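Side-chain contacts in ribonucleoside-diphosphate reductase (Pseudomonas aeruginosa, PDB 5IM3), which probably reduces ribonucleoside diphosphates to the 2'-deoxyribonucleotides needed for DNA synthesis, and binds dATP as an allosteric enzyme: residues I332-R337 with D705-Y710; M633-I638 with G760-N765; N791-S796 with F802-P807; Y808-L813 with G817-V822. All coordinates share one frame; numbering follows the deposited sequence.

Contact 1 (I332-R337 with D705-Y710); sequences IEEKDR and DERGAY
The guanidinium of Arg707 meets the carboxylate of Glu334 at its edge and close to its own plane, and neither of its faces carries an atom of 332-337. The evidence is one short pair: Glu334 OE2 lies 3.1 Å from Arg707 NH2, a salt bridge. The second oxygen lags behind, with Glu334 OE1 3.6 Å from Arg707 NH2, and NE and NH1 do not reach the acid. This is a one-nitrogen approach and not the paired, fork-like one, in keeping with the two planes being turned 42° apart. The side chains cross at about a right angle. Arg707 does the reaching: its chain is extended from CG to NE and spans most of the gap between backbones whose nearest CA atoms, those of Glu334 and Arg707, are 11.1 Å apart. Glu334 instead folds at its second torsion (chi2 -85°), which swings the carboxylate toward the arginine. The two segments bury just 95 Å² between them, so the charged ends carry the contact. Both ends have further partners. Asn636 ties the pair together, its ND2 bound to Glu334 OE2 and its OD1 to Arg707 NH2. Arg632 forms salt bridges to Glu334 OE1 and to Glu706 OE2, which probably offsets the like charges of these two glutamates, whose OE1 and OE2 atoms respectively come within 4.8 Å. The arrangement is a partly buried salt-bridge network between domains, joining a loop of the all-alpha family region to the C-terminal end of helix 679-707 in the barrel region.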
# COMPACT_ATOMS: atom_id res chain seq x y z
N ILE A 332 -22.63 54.12 -28.56
CA ILE A 332 -23.96 54.71 -28.69
C ILE A 332 -24.13 55.98 -27.87
O ILE A 332 -25.16 56.66 -28.01
CB ILE A 332 -25.07 53.72 -28.29
CG1 ILE A 332 -24.83 53.17 -26.88
CG2 ILE A 332 -25.17 52.59 -29.28
CD1 ILE A 332 -26.02 52.42 -26.32
N GLU A 333 -23.18 56.33 -27.01
CA GLU A 333 -23.28 57.53 -26.19
C GLU A 333 -22.09 58.46 -26.37
O GLU A 333 -21.97 59.44 -25.63
CB GLU A 333 -23.45 57.16 -24.72
CG GLU A 333 -24.77 56.47 -24.42
CD GLU A 333 -25.01 56.26 -22.94
OE1 GLU A 333 -24.43 57.02 -22.13
OE2 GLU A 333 -25.79 55.35 -22.59
N GLU A 334 -21.20 58.17 -27.32
CA GLU A 334 -20.11 59.08 -27.63
C GLU A 334 -20.63 60.32 -28.35
O GLU A 334 -21.65 60.29 -29.03
CB GLU A 334 -19.07 58.37 -28.50
CG GLU A 334 -18.30 57.27 -27.80
CD GLU A 334 -17.11 57.79 -27.04
OE1 GLU A 334 -16.96 59.02 -26.92
OE2 GLU A 334 -16.30 56.97 -26.56
N LYS A 335 -19.91 61.43 -28.18
CA LYS A 335 -20.25 62.65 -28.91
C LYS A 335 -20.07 62.45 -30.41
O LYS A 335 -20.93 62.84 -31.21
CB LYS A 335 -19.39 63.82 -28.42
CG LYS A 335 -19.55 64.13 -26.94
CD LYS A 335 -18.65 65.29 -26.52
CE LYS A 335 -18.75 65.56 -25.03
NZ LYS A 335 -20.12 65.99 -24.64
N ASP A 336 -18.93 61.87 -30.81
CA ASP A 336 -18.65 61.58 -32.22
C ASP A 336 -18.89 60.09 -32.44
O ASP A 336 -17.96 59.28 -32.54
CB ASP A 336 -17.23 61.99 -32.58
CG ASP A 336 -16.97 63.46 -32.33
OD1 ASP A 336 -17.22 64.28 -33.23
OD2 ASP A 336 -16.50 63.80 -31.22
N ARG A 337 -20.17 59.73 -32.53
CA ARG A 337 -20.59 58.34 -32.71
C ARG A 337 -19.74 57.59 -33.74
O ARG A 337 -19.20 56.52 -33.45
CB ARG A 337 -22.06 58.30 -33.14
CG ARG A 337 -23.06 58.12 -32.01
CD ARG A 337 -24.46 58.04 -32.58
NE ARG A 337 -25.39 57.31 -31.71
CZ ARG A 337 -26.24 57.88 -30.86
NH1 ARG A 337 -26.30 59.21 -30.75
NH2 ARG A 337 -27.03 57.13 -30.12
N ASP A 705 -9.59 64.08 -17.98
CA ASP A 705 -9.61 65.43 -18.53
C ASP A 705 -10.86 65.67 -19.37
O ASP A 705 -11.36 66.80 -19.42
CB ASP A 705 -8.36 65.67 -19.37
CG ASP A 705 -7.08 65.57 -18.57
OD1 ASP A 705 -7.10 65.90 -17.36
OD2 ASP A 705 -6.04 65.17 -19.14
N GLU A 706 -11.38 64.63 -20.01
CA GLU A 706 -12.51 64.75 -20.92
C GLU A 706 -13.85 64.49 -20.23
O GLU A 706 -14.85 65.13 -20.57
CB GLU A 706 -12.34 63.79 -22.10
CG GLU A 706 -13.47 63.83 -23.12
CD GLU A 706 -13.32 62.75 -24.19
OE1 GLU A 706 -12.19 62.26 -24.39
OE2 GLU A 706 -14.34 62.40 -24.81
N ARG A 707 -13.88 63.56 -19.29
CA ARG A 707 -15.12 63.15 -18.64
C ARG A 707 -15.17 63.49 -17.16
O ARG A 707 -16.25 63.40 -16.56
CB ARG A 707 -15.34 61.64 -18.83
CG ARG A 707 -15.46 61.23 -20.29
CD ARG A 707 -15.39 59.72 -20.48
NE ARG A 707 -15.74 59.36 -21.85
CZ ARG A 707 -15.69 58.13 -22.35
NH1 ARG A 707 -15.30 57.11 -21.60
NH2 ARG A 707 -16.03 57.92 -23.62
N GLY A 708 -14.06 63.87 -16.56
CA GLY A 708 -13.99 64.08 -15.12
C GLY A 708 -13.58 62.82 -14.39
O GLY A 708 -13.87 61.69 -14.80
N ALA A 709 -12.88 63.01 -13.27
CA ALA A 709 -12.48 61.89 -12.45
C ALA A 709 -13.70 61.23 -11.81
O ALA A 709 -14.77 61.84 -11.67
CB ALA A 709 -11.50 62.35 -11.37
N TYR A 710 -13.54 59.97 -11.42
CA TYR A 710 -14.64 59.27 -10.78
C TYR A 710 -14.94 59.89 -9.42
O TYR A 710 -14.10 60.56 -8.81
CB TYR A 710 -14.33 57.77 -10.64
CG TYR A 710 -13.12 57.40 -9.81
CD1 TYR A 710 -11.84 57.45 -10.35
CD2 TYR A 710 -13.25 56.96 -8.50
CE1 TYR A 710 -10.73 57.10 -9.60
CE2 TYR A 710 -12.15 56.61 -7.74
CZ TYR A 710 -10.89 56.68 -8.30
OH TYR A 710 -9.79 56.33 -7.55

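Contact 2 (M633-I638 with G760-N765); sequences MLDNVI and GIRNSN
Asp635 faces Arg762 and Asn763 from the side of its helix, and its chain can be followed outward atom by atom. CB only grazes the partner segment, 4.2 Å from Asn763 ND2. At the carboxyl carbon Arg762 enters, with its CG and NE each 3.6 Å from Asp635 CG. The two oxygens then divide the work. Asp635 OD2 receives Arg762 NE at 2.8 Å on its syn lone pair, in a nearly straight bond (167° at the hydrogen) that is also a salt bridge. Asp635 OD1 accepts from Asn763 ND2 at 2.8 Å, but the amide nitrogen stands above the carboxylate, 42° out of its plane. The amide and carboxylate planes are close to perpendicular, and the guanidinium is likewise turned steeply against the acid although OD2 lies near the guanidinium plane. A bend in the arginine chain (chi2 62°) accounts for this approach: it lays the aliphatic part over the acid, with Arg762 CG 3.3 Å from Asp635 OD2, before NE turns in to donate. Further charge gathers on the same group, since Arg707 NH1 forms a salt bridge to OD2 and Arg656 NE another to OD1. A buried carboxylate gripped by three arginines and an amide would be expected to remain ionised. Asn763 is itself fixed by Ser700 OG at its OD1. Asp635 thus joins helix 620-640 to the loop between helices 751-757 and 773-779, alongside helix 679-707, while Met633 packs toward helix 337-349 and strand 353-355.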
# COMPACT_ATOMS: atom_id res chain seq x y z
N MET A 633 -12.81 52.20 -24.38
CA MET A 633 -13.88 51.23 -24.60
C MET A 633 -14.35 50.63 -23.28
O MET A 633 -15.56 50.45 -23.07
CB MET A 633 -13.41 50.13 -25.54
CG MET A 633 -13.07 50.64 -26.93
SD MET A 633 -12.25 49.41 -27.97
CE MET A 633 -13.53 48.17 -28.13
N LEU A 634 -13.42 50.33 -22.37
CA LEU A 634 -13.81 49.76 -21.08
C LEU A 634 -14.56 50.78 -20.24
O LEU A 634 -15.51 50.42 -19.53
CB LEU A 634 -12.58 49.24 -20.34
CG LEU A 634 -11.95 47.96 -20.90
CD1 LEU A 634 -10.70 47.58 -20.11
CD2 LEU A 634 -12.94 46.80 -20.90
N ASP A 635 -14.15 52.05 -20.29
CA ASP A 635 -14.89 53.07 -19.56
C ASP A 635 -16.29 53.23 -20.12
O ASP A 635 -17.24 53.46 -19.36
CB ASP A 635 -14.13 54.40 -19.60
CG ASP A 635 -14.58 55.35 -18.51
OD1 ASP A 635 -14.62 54.94 -17.33
OD2 ASP A 635 -14.89 56.52 -18.82
N ASN A 636 -16.45 53.10 -21.44
CA ASN A 636 -17.78 53.14 -22.04
C ASN A 636 -18.65 51.99 -21.54
O ASN A 636 -19.85 52.16 -21.33
CB ASN A 636 -17.67 53.10 -23.56
CG ASN A 636 -17.19 54.41 -24.16
OD1 ASN A 636 -16.64 55.26 -23.46
ND2 ASN A 636 -17.40 54.57 -25.45
N VAL A 637 -18.05 50.81 -21.35
CA VAL A 637 -18.81 49.65 -20.91
C VAL A 637 -19.61 49.98 -19.65
O VAL A 637 -20.74 49.52 -19.47
CB VAL A 637 -17.87 48.45 -20.68
CG1 VAL A 637 -18.54 47.39 -19.81
CG2 VAL A 637 -17.46 47.85 -22.01
N ILE A 638 -19.03 50.80 -18.77
CA ILE A 638 -19.68 51.13 -17.50
C ILE A 638 -21.02 51.82 -17.74
O ILE A 638 -22.02 51.51 -17.09
CB ILE A 638 -18.75 52.00 -16.64
CG1 ILE A 638 -17.35 51.35 -16.55
CG2 ILE A 638 -19.39 52.27 -15.28
CD1 ILE A 638 -16.94 50.93 -15.18
N GLY A 760 -6.16 63.76 -11.13
CA GLY A 760 -7.39 63.05 -11.43
C GLY A 760 -7.23 61.96 -12.47
O GLY A 760 -6.54 62.15 -13.48
N ILE A 761 -7.85 60.81 -12.23
CA ILE A 761 -7.99 59.78 -13.25
C ILE A 761 -9.44 59.32 -13.28
O ILE A 761 -10.22 59.58 -12.35
CB ILE A 761 -7.05 58.57 -13.05
CG1 ILE A 761 -7.31 57.87 -11.72
CG2 ILE A 761 -5.60 59.01 -13.12
CD1 ILE A 761 -6.51 56.60 -11.57
N ARG A 762 -9.79 58.64 -14.36
CA ARG A 762 -11.17 58.29 -14.65
C ARG A 762 -11.61 56.98 -13.99
O ARG A 762 -12.81 56.75 -13.86
CB ARG A 762 -11.36 58.20 -16.17
CG ARG A 762 -12.75 57.80 -16.65
CD ARG A 762 -13.81 58.81 -16.24
NE ARG A 762 -15.10 58.47 -16.84
CZ ARG A 762 -16.23 59.12 -16.60
NH1 ARG A 762 -16.25 60.15 -15.76
NH2 ARG A 762 -17.35 58.74 -17.20
N ASN A 763 -10.67 56.14 -13.57
CA ASN A 763 -10.99 54.79 -13.14
C ASN A 763 -10.22 54.43 -11.87
O ASN A 763 -9.01 54.66 -11.79
CB ASN A 763 -10.65 53.79 -14.25
CG ASN A 763 -11.24 54.19 -15.59
OD1 ASN A 763 -10.55 54.76 -16.44
ND2 ASN A 763 -12.52 53.89 -15.79
N SER A 764 -10.93 53.85 -10.90
CA SER A 764 -10.30 53.49 -9.63
C SER A 764 -9.31 52.34 -9.80
O SER A 764 -8.29 52.29 -9.10
CB SER A 764 -11.36 53.11 -8.60
OG SER A 764 -12.15 52.02 -9.05
N ASN A 765 -9.61 51.41 -10.70
CA ASN A 765 -8.72 50.31 -11.04
C ASN A 765 -8.68 50.19 -12.55
O ASN A 765 -9.67 50.45 -13.24
CB ASN A 765 -9.19 48.98 -10.40
CG ASN A 765 -8.99 48.94 -8.89
OD1 ASN A 765 -7.99 48.41 -8.41
ND2 ASN A 765 -9.94 49.50 -8.15

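Contact 3 (N791-S796 with F802-P807); sequences NLYVKS and FTVINP
Strands 792-795 and 802-805 run antiparallel, their axes 4.7 Å apart at closest and their directions 156° apart, with Tyr793 and Val804 as a hydrogen-bonded pair: Val804 N to Tyr793 O is 2.9 Å and Tyr793 N to Val804 O is 3.1 Å. On the face that carries this pair, the tyrosine ring lies over its cross-strand neighbour. Val804 CB sits 3.8 Å from the centroid of the Tyr793 ring and 25° off its normal, a CH-pi contact shifted toward the rim, and both methyls come near the hydroxyl end. Tyr793 CG stands between backbone N and carbonyl carbon (chi1 66°), which lets the ring run alongside the valine, pointing the same way. Lys795, on the same face, leans across the opposite strand: its CE rests 3.8 Å from Val804 CG2, and its NZ lies 3.6 Å from Phe802 CB. The reverse face holds Leu792 and Ile805, a non-hydrogen-bonded pair whose CD1 and CG1 respectively approach to 3.9 Å. Where the strands end, the amides of Asn791 and Asn806 lie side by side, and Asn806 ND2 donates to Asn791 OD1 at 3.3 Å, almost straight but from above the carbonyl plane. Each amide has a stronger partner: Asn791 ND2 binds Tyr848 O, and Asn806 OD1 caps Tyr808 N at the start of helix 807-815. The two strands form a beta hairpin whose Leu792 and Thr803 face rests on helix 821-829, while the asparagine end abuts helix 665-672.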
# COMPACT_ATOMS: atom_id res chain seq x y z
N ASN A 791 2.16 21.20 -26.97
CA ASN A 791 2.43 21.63 -28.34
C ASN A 791 1.62 20.87 -29.38
O ASN A 791 1.71 21.19 -30.56
CB ASN A 791 3.92 21.46 -28.64
CG ASN A 791 4.80 22.31 -27.74
OD1 ASN A 791 4.54 23.49 -27.54
ND2 ASN A 791 5.84 21.70 -27.18
N LEU A 792 0.82 19.88 -28.97
CA LEU A 792 0.04 19.08 -29.89
C LEU A 792 -1.25 18.64 -29.20
O LEU A 792 -1.22 18.24 -28.04
CB LEU A 792 0.84 17.87 -30.37
CG LEU A 792 0.21 16.89 -31.36
CD1 LEU A 792 1.31 16.22 -32.19
CD2 LEU A 792 -0.62 15.82 -30.65
N TYR A 793 -2.36 18.73 -29.92
CA TYR A 793 -3.63 18.20 -29.43
C TYR A 793 -4.39 17.61 -30.60
O TYR A 793 -4.20 18.01 -31.76
CB TYR A 793 -4.47 19.27 -28.72
CG TYR A 793 -4.98 20.39 -29.60
CD1 TYR A 793 -6.20 20.29 -30.26
CD2 TYR A 793 -4.25 21.56 -29.76
CE1 TYR A 793 -6.67 21.31 -31.06
CE2 TYR A 793 -4.71 22.59 -30.56
CZ TYR A 793 -5.92 22.46 -31.21
OH TYR A 793 -6.40 23.48 -32.01
N VAL A 794 -5.26 16.65 -30.30
CA VAL A 794 -5.91 15.84 -31.32
C VAL A 794 -7.42 16.04 -31.26
O VAL A 794 -8.15 15.19 -30.74
CB VAL A 794 -5.54 14.35 -31.17
CG1 VAL A 794 -4.11 14.14 -31.61
CG2 VAL A 794 -5.70 13.89 -29.72
N LYS A 795 -7.91 17.16 -31.80
CA LYS A 795 -9.34 17.39 -31.87
C LYS A 795 -10.01 16.29 -32.68
O LYS A 795 -9.52 15.89 -33.75
CB LYS A 795 -9.64 18.77 -32.48
CG LYS A 795 -9.37 18.87 -33.98
CD LYS A 795 -9.24 20.32 -34.44
CE LYS A 795 -8.93 20.43 -35.93
NZ LYS A 795 -10.10 20.08 -36.79
N SER A 796 -11.13 15.78 -32.17
CA SER A 796 -11.82 14.65 -32.80
C SER A 796 -13.30 14.77 -32.43
O SER A 796 -13.74 14.26 -31.39
CB SER A 796 -11.24 13.32 -32.35
OG SER A 796 -11.82 12.24 -33.05
N PHE A 802 -8.23 15.11 -36.20
CA PHE A 802 -7.30 16.03 -36.85
C PHE A 802 -6.35 16.57 -35.80
O PHE A 802 -6.79 17.16 -34.81
CB PHE A 802 -8.06 17.17 -37.53
CG PHE A 802 -8.99 16.72 -38.63
CD1 PHE A 802 -10.13 15.99 -38.34
CD2 PHE A 802 -8.72 17.04 -39.95
CE1 PHE A 802 -10.98 15.57 -39.35
CE2 PHE A 802 -9.57 16.63 -40.97
CZ PHE A 802 -10.70 15.90 -40.66
N THR A 803 -5.06 16.36 -36.00
CA THR A 803 -4.05 16.82 -35.06
C THR A 803 -3.66 18.26 -35.38
O THR A 803 -3.59 18.64 -36.55
CB THR A 803 -2.81 15.93 -35.09
OG1 THR A 803 -1.99 16.29 -36.20
CG2 THR A 803 -3.19 14.46 -35.21
N VAL A 804 -3.41 19.04 -34.34
CA VAL A 804 -3.00 20.43 -34.48
C VAL A 804 -1.70 20.61 -33.70
O VAL A 804 -1.63 20.27 -32.52
CB VAL A 804 -4.08 21.41 -33.97
CG1 VAL A 804 -3.59 22.86 -34.07
CG2 VAL A 804 -5.37 21.22 -34.76
N ILE A 805 -0.69 21.16 -34.37
CA ILE A 805 0.65 21.31 -33.81
C ILE A 805 0.97 22.79 -33.70
O ILE A 805 0.70 23.56 -34.63
CB ILE A 805 1.70 20.58 -34.66
CG1 ILE A 805 1.32 19.10 -34.80
CG2 ILE A 805 3.10 20.73 -34.06
CD1 ILE A 805 2.24 18.30 -35.70
N ASN A 806 1.55 23.18 -32.56
CA ASN A 806 2.00 24.54 -32.28
C ASN A 806 2.56 25.19 -33.54
O ASN A 806 3.60 24.76 -34.04
CB ASN A 806 3.06 24.52 -31.17
CG ASN A 806 3.54 25.90 -30.78
OD1 ASN A 806 3.43 26.86 -31.55
ND2 ASN A 806 4.10 26.01 -29.59
N PRO A 807 1.89 26.21 -34.09
CA PRO A 807 2.39 26.82 -35.33
C PRO A 807 3.77 27.43 -35.19
O PRO A 807 4.52 27.48 -36.18
CB PRO A 807 1.33 27.90 -35.64
CG PRO A 807 0.11 27.46 -34.92
CD PRO A 807 0.59 26.78 -33.68

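Contact 4 (Y808-L813 with G817-V822); sequences YLVRDL and GLWDPV
A Schellman motif ends helix 807-815, bringing Leu813 and Leu818 together at the turn into helix 821-829. Gly817 leaves the helix with positive phi (70°), and Leu818 N then donates to Leu813 O over a short 2.6 Å, nearly along the C=O axis. This reversal brings the next residue back against the helix. Trp819 lies across Val810 so that one face of the indole receives a methyl: Val810 CG2 is 3.5 Å from the centroid of the five-membered ring and 19° off its normal, a CH-pi contact. The methyl reaches the ring because CG2 is the branch anti to the backbone N of Val810. Leu813 supports the six-membered part obliquely, its CD1 3.8 Å from Trp819 CE3. Beyond the turn Asp820 OD1 caps Met823 N, so one helix is closed and the next begun within a few residues. Pro821 and Val822, at that new start, pack on Leu58 and Thr54 of the second subunit. The indole is also held at its polar edge, where Trp819 NE1 bonds to Arg215 O, and on the helix side its closest approach is that of CE2 to Val810 CG2, at 3.4 Å.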
# COMPACT_ATOMS: atom_id res chain seq x y z
N TYR A 808 4.15 27.90 -34.00
CA TYR A 808 5.47 28.47 -33.82
C TYR A 808 6.54 27.39 -33.80
O TYR A 808 7.65 27.58 -34.33
CB TYR A 808 5.52 29.30 -32.53
CG TYR A 808 4.61 30.51 -32.56
CD1 TYR A 808 3.26 30.40 -32.24
CD2 TYR A 808 5.10 31.76 -32.89
CE1 TYR A 808 2.43 31.51 -32.26
CE2 TYR A 808 4.28 32.87 -32.92
CZ TYR A 808 2.95 32.74 -32.60
OH TYR A 808 2.12 33.84 -32.61
N LEU A 809 6.23 26.23 -33.22
CA LEU A 809 7.18 25.13 -33.18
C LEU A 809 7.53 24.65 -34.59
O LEU A 809 8.70 24.48 -34.93
CB LEU A 809 6.62 23.97 -32.35
CG LEU A 809 7.43 22.67 -32.40
CD1 LEU A 809 8.86 22.90 -31.94
CD2 LEU A 809 6.75 21.59 -31.57
N VAL A 810 6.50 24.43 -35.41
CA VAL A 810 6.74 23.97 -36.78
C VAL A 810 7.53 25.01 -37.56
O VAL A 810 8.39 24.66 -38.38
CB VAL A 810 5.41 23.63 -37.48
CG1 VAL A 810 4.36 24.70 -37.25
CG2 VAL A 810 5.62 23.43 -38.97
N ARG A 811 7.27 26.29 -37.32
CA ARG A 811 7.99 27.34 -38.04
C ARG A 811 9.48 27.31 -37.71
O ARG A 811 10.32 27.49 -38.59
CB ARG A 811 7.38 28.71 -37.72
CG ARG A 811 7.91 29.84 -38.58
CD ARG A 811 7.03 31.08 -38.47
NE ARG A 811 7.02 31.64 -37.12
CZ ARG A 811 7.88 32.54 -36.67
NH1 ARG A 811 8.85 33.00 -37.46
NH2 ARG A 811 7.79 32.99 -35.42
N ASP A 812 9.82 27.09 -36.44
CA ASP A 812 11.23 27.02 -36.05
C ASP A 812 11.88 25.74 -36.58
O ASP A 812 13.04 25.76 -36.99
CB ASP A 812 11.37 27.09 -34.53
CG ASP A 812 11.37 28.52 -34.01
OD1 ASP A 812 11.87 29.42 -34.72
OD2 ASP A 812 10.89 28.74 -32.88
N LEU A 813 11.14 24.63 -36.57
CA LEU A 813 11.68 23.38 -37.09
C LEU A 813 11.95 23.45 -38.59
O LEU A 813 12.80 22.71 -39.09
CB LEU A 813 10.73 22.22 -36.79
CG LEU A 813 10.55 21.87 -35.31
CD1 LEU A 813 9.46 20.81 -35.13
CD2 LEU A 813 11.87 21.39 -34.71
N GLY A 817 15.53 22.96 -40.72
CA GLY A 817 15.40 21.84 -41.63
C GLY A 817 14.95 20.56 -40.96
O GLY A 817 15.21 19.48 -41.48
N LEU A 818 14.27 20.66 -39.82
CA LEU A 818 13.87 19.51 -39.02
C LEU A 818 12.37 19.25 -39.07
O LEU A 818 11.83 18.57 -38.19
CB LEU A 818 14.31 19.69 -37.57
CG LEU A 818 15.82 19.77 -37.28
CD1 LEU A 818 16.06 20.18 -35.83
CD2 LEU A 818 16.50 18.45 -37.59
N TRP A 819 11.68 19.77 -40.08
CA TRP A 819 10.24 19.54 -40.25
C TRP A 819 10.05 18.53 -41.38
O TRP A 819 10.22 18.87 -42.55
CB TRP A 819 9.51 20.85 -40.53
CG TRP A 819 8.01 20.69 -40.59
CD1 TRP A 819 7.21 20.91 -41.67
CD2 TRP A 819 7.14 20.26 -39.53
NE1 TRP A 819 5.90 20.66 -41.35
CE2 TRP A 819 5.83 20.26 -40.04
CE3 TRP A 819 7.35 19.89 -38.20
CZ2 TRP A 819 4.73 19.90 -39.26
CZ3 TRP A 819 6.25 19.53 -37.43
CH2 TRP A 819 4.96 19.54 -37.97
N ASP A 820 9.69 17.31 -41.02
CA ASP A 820 9.55 16.22 -41.97
C ASP A 820 8.62 15.17 -41.37
O ASP A 820 8.25 15.27 -40.19
CB ASP A 820 10.91 15.61 -42.34
CG ASP A 820 11.82 15.44 -41.14
OD1 ASP A 820 11.35 14.95 -40.09
OD2 ASP A 820 13.01 15.80 -41.24
N PRO A 821 8.21 14.17 -42.16
CA PRO A 821 7.27 13.17 -41.62
C PRO A 821 7.73 12.48 -40.34
O PRO A 821 6.90 12.26 -39.45
CB PRO A 821 7.15 12.18 -42.79
CG PRO A 821 7.33 13.02 -43.99
CD PRO A 821 8.34 14.07 -43.62
N VAL A 822 9.01 12.13 -40.22
CA VAL A 822 9.45 11.42 -39.01
C VAL A 822 9.30 12.32 -37.79
O VAL A 822 8.91 11.86 -36.71
CB VAL A 822 10.89 10.91 -39.17
CG1 VAL A 822 10.99 9.92 -40.32
CG2 VAL A 822 11.86 12.05 -39.36

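Overall arrangement
From the N terminus, residues 332-337, a loop in the all-alpha family region, meet 705-710 of the barrel region, so contact 1 closes a loop of 367 residues. Contact 2 opens at 633-638, within that loop, and closes beyond it at 760-765; the two therefore cross, and their centres lie only 10 Å apart, with Asn636 of one bonded to both partners of the other. Contacts 3 and 4 follow in series, closing gaps of five and three residues. Their centres are 14 Å apart, and Ile805 CD1 packs 3.7 Å from Trp819 CH2, tying the hairpin to the connection between helices 807-815 and 821-829. Contacts 2 and 4 lie on opposite sides of the chain's centre, their centres about 45 Å apart.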